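Local coordinates for uncharacterized protein (PDB 5TGF), which is a putative beta-lactamase-family serine hydrolase whose substrate is not established and which binds calcium, at residues 180-186 and 203-209. Residue numbers count along the deposited sequence, not the author numbering.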
ATOM      1  N   GLY A 180     -16.227  -8.785   3.152  1.00 18.87           N
ATOM      2  CA  GLY A 180     -16.275  -9.458   4.424  1.00 18.89           C
ATOM      3  C   GLY A 180     -15.034  -9.263   5.289  1.00 21.72           C
ATOM      4  O   GLY A 180     -14.696 -10.128   6.106  1.00 19.85           O
HETATM    5  N   MSE A 181     -14.355  -8.123   5.120  1.00 20.67           N
HETATM    6  CA  MSE A 181     -13.266  -7.744   6.005  1.00 19.57           C
HETATM    7  C   MSE A 181     -13.908  -7.181   7.275  1.00 21.89           C
HETATM    8  O   MSE A 181     -14.532  -6.134   7.226  1.00 26.17           O
HETATM    9  CB  MSE A 181     -12.368  -6.698   5.344  1.00 18.16           C
HETATM   10  CG  MSE A 181     -11.598  -7.259   4.131  1.00 17.30           C
HETATM   11 SE   MSE A 181     -10.859  -5.719   3.135  0.64 20.00          SE
HETATM   12  CE  MSE A 181      -9.335  -5.275   4.277  1.00 18.86           C
ATOM     13  N   THR A 182     -13.775  -7.852   8.401  1.00 20.43           N
ATOM     14  CA  THR A 182     -14.534  -7.406   9.599  1.00 20.47           C
ATOM     15  C   THR A 182     -13.728  -6.814  10.721  1.00 20.19           C
ATOM     16  O   THR A 182     -14.315  -6.367  11.720  1.00 21.64           O
ATOM     17  CB  THR A 182     -15.377  -8.548  10.185  1.00 22.54           C
ATOM     18  OG1 THR A 182     -14.531  -9.654  10.448  1.00 24.72           O
ATOM     19  CG2 THR A 182     -16.485  -8.921   9.178  1.00 25.35           C
ATOM     20  N   HIS A 183     -12.407  -6.778  10.595  1.00 18.96           N
ATOM     21  CA  HIS A 183     -11.584  -6.243  11.660  1.00 18.95           C
ATOM     22  C   HIS A 183     -10.565  -5.226  11.137  1.00 16.65           C
ATOM     23  O   HIS A 183      -9.452  -5.184  11.630  1.00 18.52           O
ATOM     24  CB  HIS A 183     -10.845  -7.398  12.360  1.00 22.44           C
ATOM     25  CG  HIS A 183     -11.756  -8.400  12.994  1.00 29.01           C
ATOM     26  ND1 HIS A 183     -12.005  -9.634  12.438  1.00 35.29           N
ATOM     27  CD2 HIS A 183     -12.509  -8.336  14.119  1.00 35.86           C
ATOM     28  CE1 HIS A 183     -12.866 -10.294  13.198  1.00 33.27           C
ATOM     29  NE2 HIS A 183     -13.202  -9.520  14.211  1.00 35.40           N
ATOM     30  N   SER A 184     -10.915  -4.471  10.105  1.00 15.00           N
ATOM     31  CA  SER A 184     -10.006  -3.496   9.529  1.00 15.73           C
ATOM     32  C   SER A 184     -10.495  -2.064   9.691  1.00 14.48           C
ATOM     33  O   SER A 184     -11.699  -1.811   9.640  1.00 16.35           O
ATOM     34  CB  SER A 184      -9.781  -3.796   8.050  1.00 15.77           C
ATOM     35  OG  SER A 184      -9.157  -5.048   7.897  1.00 15.32           O
ATOM     36  N   HIS A 185      -9.570  -1.115   9.851  1.00 13.46           N
ATOM     37  CA  HIS A 185      -9.915   0.316   9.818  1.00 13.59           C
ATOM     38  C   HIS A 185      -8.672   1.190   9.629  1.00 13.99           C
ATOM     39  O   HIS A 185      -7.578   0.811  10.060  1.00 12.36           O
ATOM     40  CB  HIS A 185     -10.627   0.766  11.091  1.00 16.50           C
ATOM     41  CG  HIS A 185      -9.994   0.298  12.354  1.00 16.59           C
ATOM     42  ND1 HIS A 185      -8.886   0.906  12.900  1.00 16.91           N
ATOM     43  CD2 HIS A 185     -10.295  -0.738  13.169  1.00 18.68           C
ATOM     44  CE1 HIS A 185      -8.551   0.286  14.014  1.00 20.04           C
ATOM     45  NE2 HIS A 185      -9.356  -0.745  14.175  1.00 20.67           N
ATOM     46  N   PHE A 186      -8.855   2.326   8.960  1.00 13.66           N
ATOM     47  CA  PHE A 186      -7.826   3.379   8.816  1.00 14.07           C
ATOM     48  C   PHE A 186      -7.850   4.396   9.947  1.00 16.71           C
ATOM     49  O   PHE A 186      -6.837   5.035  10.223  1.00 18.57           O
ATOM     50  CB  PHE A 186      -8.030   4.117   7.490  1.00 14.64           C
ATOM     51  CG  PHE A 186      -7.607   3.333   6.272  1.00 13.22           C
ATOM     52  CD1 PHE A 186      -6.294   3.384   5.812  1.00 13.64           C
ATOM     53  CD2 PHE A 186      -8.531   2.553   5.565  1.00 14.96           C
ATOM     54  CE1 PHE A 186      -5.936   2.729   4.627  1.00 12.50           C
ATOM     55  CE2 PHE A 186      -8.162   1.883   4.402  1.00 13.70           C
ATOM     56  CZ  PHE A 186      -6.868   1.955   3.946  1.00 14.35           C
ATOM     57  N   LEU A 203      -3.679   2.069   8.539  1.00 12.65           N
ATOM     58  CA  LEU A 203      -4.455   0.831   8.463  1.00 12.64           C
ATOM     59  C   LEU A 203      -4.107  -0.167   9.572  1.00 12.46           C
ATOM     60  O   LEU A 203      -2.918  -0.497   9.828  1.00 11.91           O
ATOM     61  CB  LEU A 203      -4.297   0.161   7.081  1.00 12.62           C
ATOM     62  CG  LEU A 203      -5.129  -1.124   6.927  1.00 13.53           C
ATOM     63  CD1 LEU A 203      -6.629  -0.834   6.972  1.00 14.12           C
ATOM     64  CD2 LEU A 203      -4.829  -1.843   5.626  1.00 12.50           C
ATOM     65  N   CYS A 204      -5.151  -0.574  10.280  1.00 12.24           N
ATOM     66  CA  CYS A 204      -5.123  -1.708  11.192  1.00 13.03           C
ATOM     67  C   CYS A 204      -5.920  -2.843  10.526  1.00 13.27           C
ATOM     68  O   CYS A 204      -7.027  -2.597  10.064  1.00 13.85           O
ATOM     69  CB  CYS A 204      -5.780  -1.301  12.504  1.00 16.38           C
ATOM     70  SG  CYS A 204      -5.567  -2.500  13.842  1.00 18.97           S
ATOM     71  N   THR A 205      -5.335  -4.043  10.438  1.00 13.36           N
ATOM     72  CA  THR A 205      -5.966  -5.158   9.743  1.00 13.41           C
ATOM     73  C   THR A 205      -5.515  -6.519  10.306  1.00 12.40           C
ATOM     74  O   THR A 205      -4.872  -6.599  11.328  1.00 12.59           O
ATOM     75  CB  THR A 205      -5.746  -5.047   8.225  1.00 13.72           C
ATOM     76  OG1 THR A 205      -6.665  -5.891   7.508  1.00 17.31           O
ATOM     77  CG2 THR A 205      -4.334  -5.357   7.832  1.00 14.91           C
ATOM     78  N   THR A 206      -5.968  -7.582   9.666  1.00 12.95           N
ATOM     79  CA  THR A 206      -5.608  -8.944  10.073  1.00 12.90           C
ATOM     80  C   THR A 206      -5.138  -9.692   8.839  1.00 12.50           C
ATOM     81  O   THR A 206      -5.416  -9.274   7.710  1.00 13.88           O
ATOM     82  CB  THR A 206      -6.820  -9.667  10.675  1.00 13.88           C
ATOM     83  OG1 THR A 206      -7.847  -9.768   9.684  1.00 14.52           O
ATOM     84  CG2 THR A 206      -7.397  -8.906  11.869  1.00 13.92           C
ATOM     85  N   LEU A 207      -4.533 -10.855   9.045  1.00 12.49           N
ATOM     86  CA  LEU A 207      -4.197 -11.729   7.941  1.00 13.28           C
ATOM     87  C   LEU A 207      -5.445 -12.100   7.129  1.00 17.13           C
ATOM     88  O   LEU A 207      -5.421 -11.962   5.893  1.00 17.57           O
ATOM     89  CB  LEU A 207      -3.531 -13.004   8.428  1.00 14.65           C
ATOM     90  CG  LEU A 207      -3.210 -14.036   7.329  1.00 16.82           C
ATOM     91  CD1 LEU A 207      -2.127 -13.481   6.408  1.00 19.92           C
ATOM     92  CD2 LEU A 207      -2.825 -15.397   7.886  1.00 16.87           C
ATOM     93  N   ASN A 208      -6.534 -12.500   7.813  1.00 16.18           N
ATOM     94  CA  ASN A 208      -7.735 -12.972   7.124  1.00 19.76           C
ATOM     95  C   ASN A 208      -8.388 -11.849   6.332  1.00 19.24           C
ATOM     96  O   ASN A 208      -8.764 -12.057   5.192  1.00 21.46           O
ATOM     97  CB  ASN A 208      -8.742 -13.605   8.107  1.00 19.47           C
ATOM     98  CG  ASN A 208      -8.251 -14.930   8.674  1.00 21.07           C
ATOM     99  OD1 ASN A 208      -7.380 -15.591   8.091  1.00 20.89           O
ATOM    100  ND2 ASN A 208      -8.766 -15.302   9.855  1.00 22.57           N
ATOM    101  N   ASP A 209      -8.454 -10.644   6.904  1.00 15.30           N
ATOM    102  CA  ASP A 209      -9.011  -9.503   6.199  1.00 14.57           C
ATOM    103  C   ASP A 209      -8.204  -9.162   4.950  1.00 14.05           C
ATOM    104  O   ASP A 209      -8.771  -8.985   3.873  1.00 14.04           O
ATOM    105  CB  ASP A 209      -9.102  -8.285   7.104  1.00 14.88           C
ATOM    106  CG  ASP A 209     -10.328  -8.305   7.987  1.00 18.65           C
ATOM    107  OD1 ASP A 209     -11.051  -9.350   8.048  1.00 19.40           O
ATOM    108  OD2 ASP A 209     -10.565  -7.252   8.606  1.00 17.67           O
TER
HETATM  109  O   HOH W   1      -9.978 -11.042  10.704  1.00 23.46           O
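H185 and C204 form a single antiparallel bridge, a hydrogen-bonded pair: H185 N donates to C204 O (3.0 Å, 157° at the hydrogen) and C204 N to H185 O (2.8 Å, 178°). CA-H...O contacts flank it, S184 CA to C204 O at 3.2 Å and L203 CA to H185 O at 3.5 Å. On its other edge strand 204-205 pairs with strand 54-55, so the loop after helix 167-179 extends that small sheet by one bridge.

Side-chain polarity concentrates on D209 in the first turn of helix 207-218. D209 OD1 accepts T182 N (3.1 Å, 143°), and D209 OD2 accepts H183 N (2.8 Å, 152°) and S184 OG (2.7 Å). T205 OG1 in turn donates to S184 OG (2.7 Å), making a chain of two hydrogen bonds, each donated toward D209. D209 also serves its own helix: D209 N donates to the N-cap oxygen T206 OG1 (3.0 Å). A water joins T206 OG1 (2.7 Å) to H183 ND1 (3.0 Å) and donates weakly to D209 OD1 (3.3 Å).

Ring and apolar contacts complete the interface, which buries 533 Å² over both segments. L203 CD1 sits 4.0 Å from the centroid of the F186 ring, 8° off its normal, a CH-pi contact; F171 and F167 meet F186 edge-to-face. C204 SG is 4.6 Å from the centroid of the H185 ring, 41° off its normal, an oblique sulfur-aromatic contact; H185 NE2 is hydrogen-bonded to K53 NZ.

The hydrogen bonds imply that one buried carboxylate, satisfied by two amides and a hydroxyl, ties the loop that follows helix 167-179 to the first turn of helix 207-218.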